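Local structure of beta-1,4-galactanase (1HJU) at residues Leu2-Val7 with Gly292-Glu297. The protein hydrolyses beta-1,4-galactosidic linkages in type I arabinogalactans, as a fungal galactanase of glycoside hydrolase family 53. Numbering follows the deposited sequence.
Sequences LTYRGV and GLFYWE. With SO4 (sulfate ion), chain G.
The ring of Phe-294 lies across the backbone of Gly-6, with the amide N under one face, displaced toward the rim, and Phe-294 CD2 3.7 Å from Gly-6 CA. Gly-6 has no side chain, and the phenyl lies directly against its main chain. At the far end of the same ring, Phe-294 CZ touches Tyr-4 CB at 3.8 Å, meeting it obliquely, while Tyr-77 packs edge-to-face with the phenyl. The Tyr-4 ring carries the methyl of Thr-3 over the centre of one face and has Gly-292 CA at its edge; its hydroxyl leads away to Lys-174. Beneath these side chains, the main chains run parallel. Leu-293 N donates to Tyr-4 O (3.1 Å), Gly-6 N to Leu-293 O at a nearly straight 173°, and Tyr-295 N to Gly-6 O (3.0 Å). This is the seam of a TIM barrel, where first strand 4-8 meets last strand 290-296 and closes the eight-stranded sheet. Tyr-4 and Phe-294 point into the barrel, the phenyl about 6 Å from the side chain of Glu-245, the nucleophile. On the outer face, Val-7 CG1 packs on Tyr-295 CB; with CG anti to the backbone N (chi1 -164°), the tyrosine ring swings onto helix 270-285. That helix also covers Leu-2, whose CD1 rests on Leu-293 CB (3.8 Å). Farther out, Arg-5 presents its guanidinium edge to a sulfate, probably from the crystallisation liquor: NH1 bonds O3 (3.0 Å) and NH2 bonds O4, while NE is held by Gly-40 O.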
ATOM      1  N   LEU A   2      -1.087   9.247 -14.494  1.00 25.42           N
ATOM      2  CA  LEU A   2      -1.458   8.748 -13.173  1.00 23.46           C
ATOM      3  C   LEU A   2      -1.836   9.867 -12.213  1.00 22.36           C
ATOM      4  O   LEU A   2      -1.179  10.903 -12.164  1.00 22.12           O
ATOM      5  CB  LEU A   2      -0.310   7.942 -12.560  1.00 23.36           C
ATOM      6  CG  LEU A   2      -0.027   6.558 -13.142  1.00 23.86           C
ATOM      7  CD1 LEU A   2       1.203   5.970 -12.468  1.00 24.24           C
ATOM      8  CD2 LEU A   2      -1.233   5.661 -12.937  1.00 23.60           C
ATOM      9  N   THR A   3      -2.899   9.654 -11.451  1.00 20.58           N
ATOM     10  CA  THR A   3      -3.332  10.638 -10.473  1.00 19.92           C
ATOM     11  C   THR A   3      -2.412  10.562  -9.260  1.00 19.45           C
ATOM     12  O   THR A   3      -2.019  11.585  -8.702  1.00 19.58           O
ATOM     13  CB  THR A   3      -4.764  10.361 -10.005  1.00 20.62           C
ATOM     14  OG1 THR A   3      -5.647  10.438 -11.126  1.00 21.21           O
ATOM     15  CG2 THR A   3      -5.190  11.374  -8.944  1.00 21.25           C
ATOM     16  N   TYR A   4      -2.068   9.341  -8.857  1.00 18.38           N
ATOM     17  CA  TYR A   4      -1.199   9.132  -7.703  1.00 17.71           C
ATOM     18  C   TYR A   4       0.136   8.525  -8.101  1.00 16.58           C
ATOM     19  O   TYR A   4       0.195   7.425  -8.658  1.00 17.24           O
ATOM     20  CB  TYR A   4      -1.882   8.208  -6.690  1.00 17.44           C
ATOM     21  CG  TYR A   4      -3.267   8.665  -6.295  1.00 18.31           C
ATOM     22  CD1 TYR A   4      -3.453   9.722  -5.401  1.00 17.72           C
ATOM     23  CD2 TYR A   4      -4.397   8.066  -6.852  1.00 17.36           C
ATOM     24  CE1 TYR A   4      -4.731  10.172  -5.075  1.00 18.36           C
ATOM     25  CE2 TYR A   4      -5.678   8.510  -6.534  1.00 18.84           C
ATOM     26  CZ  TYR A   4      -5.837   9.560  -5.648  1.00 17.88           C
ATOM     27  OH  TYR A   4      -7.101  10.003  -5.352  1.00 18.36           O
ATOM     28  N   ARG A   5       1.203   9.260  -7.821  1.00 16.16           N
ATOM     29  CA  ARG A   5       2.565   8.822  -8.104  1.00 16.66           C
ATOM     30  C   ARG A   5       3.196   8.792  -6.718  1.00 16.47           C
ATOM     31  O   ARG A   5       3.608   9.830  -6.201  1.00 16.87           O
ATOM     32  CB  ARG A   5       3.295   9.847  -8.987  1.00 17.33           C
ATOM     33  CG  ARG A   5       2.614  10.145 -10.328  1.00 18.50           C
ATOM     34  CD  ARG A   5       3.508  11.015 -11.216  1.00 18.59           C
ATOM     35  NE  ARG A   5       3.861  12.274 -10.557  1.00 19.65           N
ATOM     36  CZ  ARG A   5       3.047  13.318 -10.460  1.00 20.91           C
ATOM     37  NH1 ARG A   5       1.832  13.267 -10.991  1.00 19.74           N
ATOM     38  NH2 ARG A   5       3.435  14.407  -9.806  1.00 21.58           N
ATOM     39  N   GLY A   6       3.268   7.616  -6.107  1.00 16.45           N
ATOM     40  CA  GLY A   6       3.817   7.580  -4.764  1.00 17.08           C
ATOM     41  C   GLY A   6       4.707   6.441  -4.334  1.00 15.93           C
ATOM     42  O   GLY A   6       5.110   5.580  -5.116  1.00 15.75           O
ATOM     43  N   VAL A   7       5.030   6.471  -3.049  1.00 16.16           N
ATOM     44  CA  VAL A   7       5.867   5.459  -2.432  1.00 15.41           C
ATOM     45  C   VAL A   7       5.385   5.294  -1.002  1.00 16.43           C
ATOM     46  O   VAL A   7       4.751   6.195  -0.438  1.00 17.56           O
ATOM     47  CB  VAL A   7       7.358   5.893  -2.383  1.00 14.72           C
ATOM     48  CG1 VAL A   7       7.843   6.273  -3.771  1.00 13.14           C
ATOM     49  CG2 VAL A   7       7.535   7.059  -1.407  1.00 13.58           C
ATOM     50  N   GLY A 292      -3.277   4.962 -10.025  1.00 18.85           N
ATOM     51  CA  GLY A 292      -2.102   5.084  -9.179  1.00 18.15           C
ATOM     52  C   GLY A 292      -1.084   3.963  -9.148  1.00 18.37           C
ATOM     53  O   GLY A 292      -1.371   2.822  -9.508  1.00 17.41           O
ATOM     54  N   LEU A 293       0.119   4.317  -8.701  1.00 18.36           N
ATOM     55  CA  LEU A 293       1.236   3.388  -8.574  1.00 18.57           C
ATOM     56  C   LEU A 293       2.049   3.824  -7.365  1.00 18.06           C
ATOM     57  O   LEU A 293       2.386   5.000  -7.246  1.00 18.24           O
ATOM     58  CB  LEU A 293       2.126   3.434  -9.820  1.00 19.43           C
ATOM     59  CG  LEU A 293       3.432   2.628  -9.762  1.00 22.62           C
ATOM     60  CD1 LEU A 293       3.122   1.163  -9.515  1.00 23.46           C
ATOM     61  CD2 LEU A 293       4.194   2.778 -11.073  1.00 23.83           C
ATOM     62  N   PHE A 294       2.356   2.881  -6.475  1.00 16.99           N
ATOM     63  CA  PHE A 294       3.141   3.170  -5.276  1.00 16.82           C
ATOM     64  C   PHE A 294       4.272   2.158  -5.119  1.00 17.25           C
ATOM     65  O   PHE A 294       4.034   0.950  -5.088  1.00 17.33           O
ATOM     66  CB  PHE A 294       2.274   3.114  -4.014  1.00 16.36           C
ATOM     67  CG  PHE A 294       1.264   4.225  -3.906  1.00 16.76           C
ATOM     68  CD1 PHE A 294       0.090   4.194  -4.654  1.00 16.87           C
ATOM     69  CD2 PHE A 294       1.478   5.296  -3.038  1.00 15.58           C
ATOM     70  CE1 PHE A 294      -0.854   5.212  -4.544  1.00 16.64           C
ATOM     71  CE2 PHE A 294       0.539   6.321  -2.922  1.00 15.91           C
ATOM     72  CZ  PHE A 294      -0.631   6.278  -3.675  1.00 16.04           C
ATOM     73  N   TYR A 295       5.501   2.656  -5.022  1.00 16.32           N
ATOM     74  CA  TYR A 295       6.661   1.792  -4.843  1.00 15.55           C
ATOM     75  C   TYR A 295       6.751   1.526  -3.340  1.00 15.52           C
ATOM     76  O   TYR A 295       6.554   2.439  -2.543  1.00 15.29           O
ATOM     77  CB  TYR A 295       7.927   2.500  -5.321  1.00 14.76           C
ATOM     78  CG  TYR A 295       9.089   1.558  -5.516  1.00 14.50           C
ATOM     79  CD1 TYR A 295       9.302   0.929  -6.743  1.00 12.38           C
ATOM     80  CD2 TYR A 295       9.948   1.256  -4.459  1.00 13.98           C
ATOM     81  CE1 TYR A 295      10.337   0.022  -6.913  1.00 14.12           C
ATOM     82  CE2 TYR A 295      10.991   0.347  -4.619  1.00 14.03           C
ATOM     83  CZ  TYR A 295      11.179  -0.269  -5.846  1.00 14.68           C
ATOM     84  OH  TYR A 295      12.187  -1.195  -6.000  1.00 15.68           O
ATOM     85  N   TRP A 296       7.044   0.294  -2.941  1.00 14.85           N
ATOM     86  CA  TRP A 296       7.108   0.009  -1.509  1.00 15.52           C
ATOM     87  C   TRP A 296       8.475   0.189  -0.850  1.00 14.90           C
ATOM     88  O   TRP A 296       9.443  -0.480  -1.214  1.00 15.74           O
ATOM     89  CB  TRP A 296       6.605  -1.415  -1.217  1.00 14.57           C
ATOM     90  CG  TRP A 296       6.299  -1.638   0.239  1.00 15.82           C
ATOM     91  CD1 TRP A 296       5.313  -1.034   0.966  1.00 15.66           C
ATOM     92  CD2 TRP A 296       6.993  -2.508   1.151  1.00 16.48           C
ATOM     93  NE1 TRP A 296       5.346  -1.471   2.272  1.00 15.95           N
ATOM     94  CE2 TRP A 296       6.367  -2.374   2.414  1.00 15.74           C
ATOM     95  CE3 TRP A 296       8.083  -3.385   1.026  1.00 17.01           C
ATOM     96  CZ2 TRP A 296       6.792  -3.088   3.547  1.00 15.50           C
ATOM     97  CZ3 TRP A 296       8.509  -4.097   2.155  1.00 16.84           C
ATOM     98  CH2 TRP A 296       7.862  -3.940   3.399  1.00 16.65           C
ATOM     99  N   GLU A 297       8.532   1.106   0.116  1.00 14.98           N
ATOM    100  CA  GLU A 297       9.735   1.361   0.911  1.00 14.88           C
ATOM    101  C   GLU A 297      11.053   1.548   0.163  1.00 15.45           C
ATOM    102  O   GLU A 297      12.033   0.844   0.431  1.00 15.90           O
ATOM    103  CB  GLU A 297       9.899   0.225   1.923  1.00 13.93           C
ATOM    104  CG  GLU A 297       8.843   0.217   3.014  1.00 14.56           C
ATOM    105  CD  GLU A 297       9.117   1.250   4.092  1.00 13.74           C
ATOM    106  OE1 GLU A 297      10.104   2.006   3.953  1.00 12.58           O
ATOM    107  OE2 GLU A 297       8.346   1.301   5.076  1.00 15.19           O
TER
HETATM  108  S   SO4 G 702       0.308  16.420  -9.811  1.00 62.60           S
HETATM  109  O1  SO4 G 702      -0.691  17.692  -9.887  1.00 63.54           O
HETATM  110  O2  SO4 G 702       0.479  16.169  -8.398  1.00 63.03           O
HETATM  111  O3  SO4 G 702      -0.209  15.409 -10.456  1.00 63.58           O
HETATM  112  O4  SO4 G 702       1.537  16.940 -10.348  1.00 63.38           O